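PDB 2EQ9: pyruvate dehydrogenase complex, dihydrolipoamide acetyltransferase E2 component from Thermus thermophilus, which probably transfers acetyl groups by way of a lipoyl cofactor, the piece here being the small domain that binds the peripheral E3 subunit. Local coordinates for residues 14-22 against 30-39. Residues are numbered along the deposited sequence; the frame is centred on the assembly and turned at random.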
loop_
_atom_site.group_PDB
_atom_site.type_symbol
_atom_site.label_atom_id
_atom_site.label_comp_id
_atom_site.label_asym_id
_atom_site.label_seq_id
_atom_site.Cartn_x
_atom_site.Cartn_y
_atom_site.Cartn_z
ATOM N N LEU C 14 -20.185 -23.094 15.154
ATOM C CA LEU C 14 -21.329 -23.304 16.029
ATOM C C LEU C 14 -22.392 -24.146 15.330
ATOM O O LEU C 14 -23.420 -24.481 15.920
ATOM C CB LEU C 14 -21.935 -21.967 16.448
ATOM C CG LEU C 14 -21.148 -21.158 17.476
ATOM C CD1 LEU C 14 -21.988 -19.969 17.908
ATOM C CD2 LEU C 14 -20.817 -22.034 18.683
ATOM N N GLY C 15 -22.138 -24.489 14.072
ATOM C CA GLY C 15 -23.092 -25.280 13.321
ATOM C C GLY C 15 -24.340 -24.471 13.015
ATOM O O GLY C 15 -25.436 -25.020 12.922
ATOM N N ILE C 16 -24.169 -23.160 12.862
ATOM C CA ILE C 16 -25.285 -22.265 12.568
ATOM C C ILE C 16 -25.199 -21.699 11.153
ATOM O O ILE C 16 -24.213 -21.051 10.794
ATOM C CB ILE C 16 -25.322 -21.061 13.537
ATOM C CG1 ILE C 16 -25.506 -21.538 14.977
ATOM C CG2 ILE C 16 -26.460 -20.125 13.160
ATOM C CD1 ILE C 16 -25.464 -20.415 15.991
ATOM N N PRO C 17 -26.228 -21.937 10.329
ATOM C CA PRO C 17 -26.221 -21.415 8.958
ATOM C C PRO C 17 -26.207 -19.883 8.999
ATOM O O PRO C 17 -27.164 -19.253 9.454
ATOM C CB PRO C 17 -27.505 -21.994 8.358
ATOM C CG PRO C 17 -28.384 -22.229 9.562
ATOM C CD PRO C 17 -27.423 -22.759 10.583
ATOM N N ILE C 18 -25.112 -19.295 8.526
ATOM C CA ILE C 18 -24.937 -17.847 8.548
ATOM C C ILE C 18 -26.073 -17.036 7.935
ATOM O O ILE C 18 -26.414 -15.964 8.440
ATOM C CB ILE C 18 -23.602 -17.429 7.871
ATOM C CG1 ILE C 18 -23.345 -15.937 8.107
ATOM C CG2 ILE C 18 -23.642 -17.736 6.377
ATOM C CD1 ILE C 18 -23.191 -15.561 9.574
ATOM N N GLU C 19 -26.662 -17.534 6.853
ATOM C CA GLU C 19 -27.754 -16.812 6.209
ATOM C C GLU C 19 -29.009 -16.763 7.074
ATOM O O GLU C 19 -29.984 -16.099 6.725
ATOM C CB GLU C 19 -28.087 -17.433 4.844
ATOM C CG GLU C 19 -28.054 -18.954 4.796
ATOM C CD GLU C 19 -26.640 -19.501 4.823
ATOM O OE1 GLU C 19 -25.798 -18.994 4.053
ATOM O OE2 GLU C 19 -26.371 -20.439 5.604
ATOM N N GLU C 20 -28.974 -17.458 8.206
ATOM C CA GLU C 20 -30.118 -17.495 9.109
ATOM C C GLU C 20 -29.944 -16.540 10.286
ATOM O O GLU C 20 -30.869 -16.342 11.072
ATOM C CB GLU C 20 -30.327 -18.914 9.647
ATOM C CG GLU C 20 -30.384 -20.011 8.587
ATOM C CD GLU C 20 -31.482 -19.810 7.557
ATOM O OE1 GLU C 20 -32.635 -19.534 7.954
ATOM O OE2 GLU C 20 -31.191 -19.946 6.347
ATOM N N VAL C 21 -28.756 -15.950 10.409
ATOM C CA VAL C 21 -28.474 -15.022 11.502
ATOM C C VAL C 21 -28.850 -13.582 11.154
ATOM O O VAL C 21 -28.284 -12.986 10.238
ATOM C CB VAL C 21 -26.981 -15.041 11.887
ATOM C CG1 VAL C 21 -26.739 -14.117 13.071
ATOM C CG2 VAL C 21 -26.547 -16.454 12.219
ATOM N N PRO C 22 -29.816 -13.004 11.884
ATOM C CA PRO C 22 -30.225 -11.621 11.609
ATOM C C PRO C 22 -29.110 -10.616 11.912
ATOM O O PRO C 22 -28.406 -10.732 12.919
ATOM C CB PRO C 22 -31.452 -11.440 12.502
ATOM C CG PRO C 22 -31.183 -12.381 13.653
ATOM C CD PRO C 22 -30.637 -13.600 12.955
ATOM N N VAL C 30 -24.069 -8.710 9.410
ATOM C CA VAL C 30 -23.943 -9.647 10.521
ATOM C C VAL C 30 -22.579 -9.550 11.203
ATOM O O VAL C 30 -21.536 -9.657 10.552
ATOM C CB VAL C 30 -24.158 -11.091 10.040
ATOM C CG1 VAL C 30 -24.155 -12.042 11.224
ATOM C CG2 VAL C 30 -25.470 -11.187 9.266
ATOM N N ARG C 31 -22.598 -9.345 12.517
ATOM C CA ARG C 31 -21.378 -9.234 13.312
ATOM C C ARG C 31 -21.256 -10.435 14.234
ATOM O O ARG C 31 -22.227 -11.155 14.449
ATOM C CB ARG C 31 -21.414 -7.970 14.170
ATOM C CG ARG C 31 -21.560 -6.686 13.396
ATOM C CD ARG C 31 -20.292 -6.347 12.643
ATOM N NE ARG C 31 -20.391 -5.020 12.047
ATOM C CZ ARG C 31 -19.350 -4.295 11.647
ATOM N NH1 ARG C 31 -19.548 -3.094 11.115
ATOM N NH2 ARG C 31 -18.116 -4.763 11.785
ATOM N N VAL C 32 -20.060 -10.639 14.780
ATOM C CA VAL C 32 -19.812 -11.743 15.707
ATOM C C VAL C 32 -20.835 -11.720 16.842
ATOM O O VAL C 32 -21.275 -12.767 17.315
ATOM C CB VAL C 32 -18.388 -11.653 16.313
ATOM C CG1 VAL C 32 -18.278 -12.542 17.552
ATOM C CG2 VAL C 32 -17.365 -12.084 15.283
ATOM N N GLU C 33 -21.212 -10.521 17.270
ATOM C CA GLU C 33 -22.185 -10.374 18.346
ATOM C C GLU C 33 -23.516 -10.989 17.930
ATOM O O GLU C 33 -24.111 -11.759 18.684
ATOM C CB GLU C 33 -22.385 -8.894 18.693
ATOM C CG GLU C 33 -21.089 -8.133 18.950
ATOM C CD GLU C 33 -20.425 -7.672 17.667
ATOM O OE1 GLU C 33 -20.904 -6.681 17.075
ATOM O OE2 GLU C 33 -19.432 -8.307 17.247
ATOM N N ASP C 34 -23.972 -10.653 16.726
ATOM C CA ASP C 34 -25.234 -11.179 16.210
ATOM C C ASP C 34 -25.245 -12.707 16.156
ATOM O O ASP C 34 -26.224 -13.342 16.545
ATOM C CB ASP C 34 -25.512 -10.624 14.810
ATOM C CG ASP C 34 -25.519 -9.111 14.775
ATOM O OD1 ASP C 34 -26.154 -8.499 15.662
ATOM O OD2 ASP C 34 -24.898 -8.533 13.857
ATOM N N VAL C 35 -24.159 -13.298 15.672
ATOM C CA VAL C 35 -24.085 -14.748 15.580
ATOM C C VAL C 35 -24.248 -15.363 16.968
ATOM O O VAL C 35 -24.955 -16.354 17.139
ATOM C CB VAL C 35 -22.745 -15.204 14.965
ATOM C CG1 VAL C 35 -22.707 -16.720 14.865
ATOM C CG2 VAL C 35 -22.576 -14.590 13.587
ATOM N N ARG C 36 -23.595 -14.763 17.959
ATOM C CA ARG C 36 -23.681 -15.248 19.333
ATOM C C ARG C 36 -25.079 -14.984 19.888
ATOM O O ARG C 36 -25.629 -15.802 20.627
ATOM C CB ARG C 36 -22.626 -14.558 20.203
ATOM N N ALA C 37 -25.648 -13.840 19.523
ATOM C CA ALA C 37 -26.981 -13.465 19.980
ATOM C C ALA C 37 -28.004 -14.478 19.484
ATOM O O ALA C 37 -28.960 -14.806 20.187
ATOM C CB ALA C 37 -27.339 -12.074 19.473
ATOM N N TYR C 38 -27.794 -14.968 18.269
ATOM C CA TYR C 38 -28.687 -15.948 17.665
ATOM C C TYR C 38 -28.434 -17.310 18.306
ATOM O O TYR C 38 -29.344 -18.129 18.426
ATOM C CB TYR C 38 -28.428 -16.021 16.155
ATOM C CG TYR C 38 -29.361 -16.932 15.388
ATOM C CD1 TYR C 38 -30.719 -16.635 15.265
ATOM C CD2 TYR C 38 -28.884 -18.089 14.771
ATOM C CE1 TYR C 38 -31.576 -17.468 14.544
ATOM C CE2 TYR C 38 -29.731 -18.926 14.050
ATOM C CZ TYR C 38 -31.073 -18.611 13.940
ATOM O OH TYR C 38 -31.908 -19.441 13.226
ATOM N N ALA C 39 -27.190 -17.536 18.721
ATOM C CA ALA C 39 -26.801 -18.792 19.350
ATOM C C ALA C 39 -27.511 -18.985 20.688
ATOM O O ALA C 39 -27.723 -20.114 21.133
ATOM C CB ALA C 39 -25.292 -18.825 19.549
#
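Asp-34, whose CB lies 3.5 Å from Pro-22 O, has its carboxylate oxygen OD2 gripped twice: by the backbone N of Arg-31 at 2.8 Å and by the hydroxyl of Ser-24. The Arg-31 bond is fairly straight (160° at the hydrogen) and reaches the anti side of the carboxylate, 23° out of its plane. Arg-31 is the N-cap residue of helix 32-39, so the aspartate ties the start of that helix to the loop running on from Pro-22. With an alanine in place of Asp-34, the Arg-31 amide and the Ser-24 hydroxyl would probably lose the acceptor they share, and the loop would be less firmly held to the helix start. This is the peripheral subunit-binding fold, two short helices joined by a long loop that includes the 3-10 turn 18-20, and Val-21 is where that loop plugs into the second helix. With CG1 anti to its backbone N (chi1 -177°), Val-21 sets that methyl 3.7 Å from Val-35 CA and also against Val-30 CG1. Its CG2 meets Tyr-38 CD2. On the side of helix 5-13, Ile-18 CD1 touches Val-30 CG1 at 4.0 Å and Val-35 CG2, while Val-35 continues onto Ala-7 and Leu-10 of that helix. Glu-20 O sits over one face of the Tyr-38 ring, 3.6 Å from its plane and nearer the CE1-CZ border than the centre; Ile-16 CG2 comes in at the ring's edge, 3.6 Å from CD2. At the helix's far end, Leu-14 CD1 and Ile-16 CD1 both rest on Ala-39 CB.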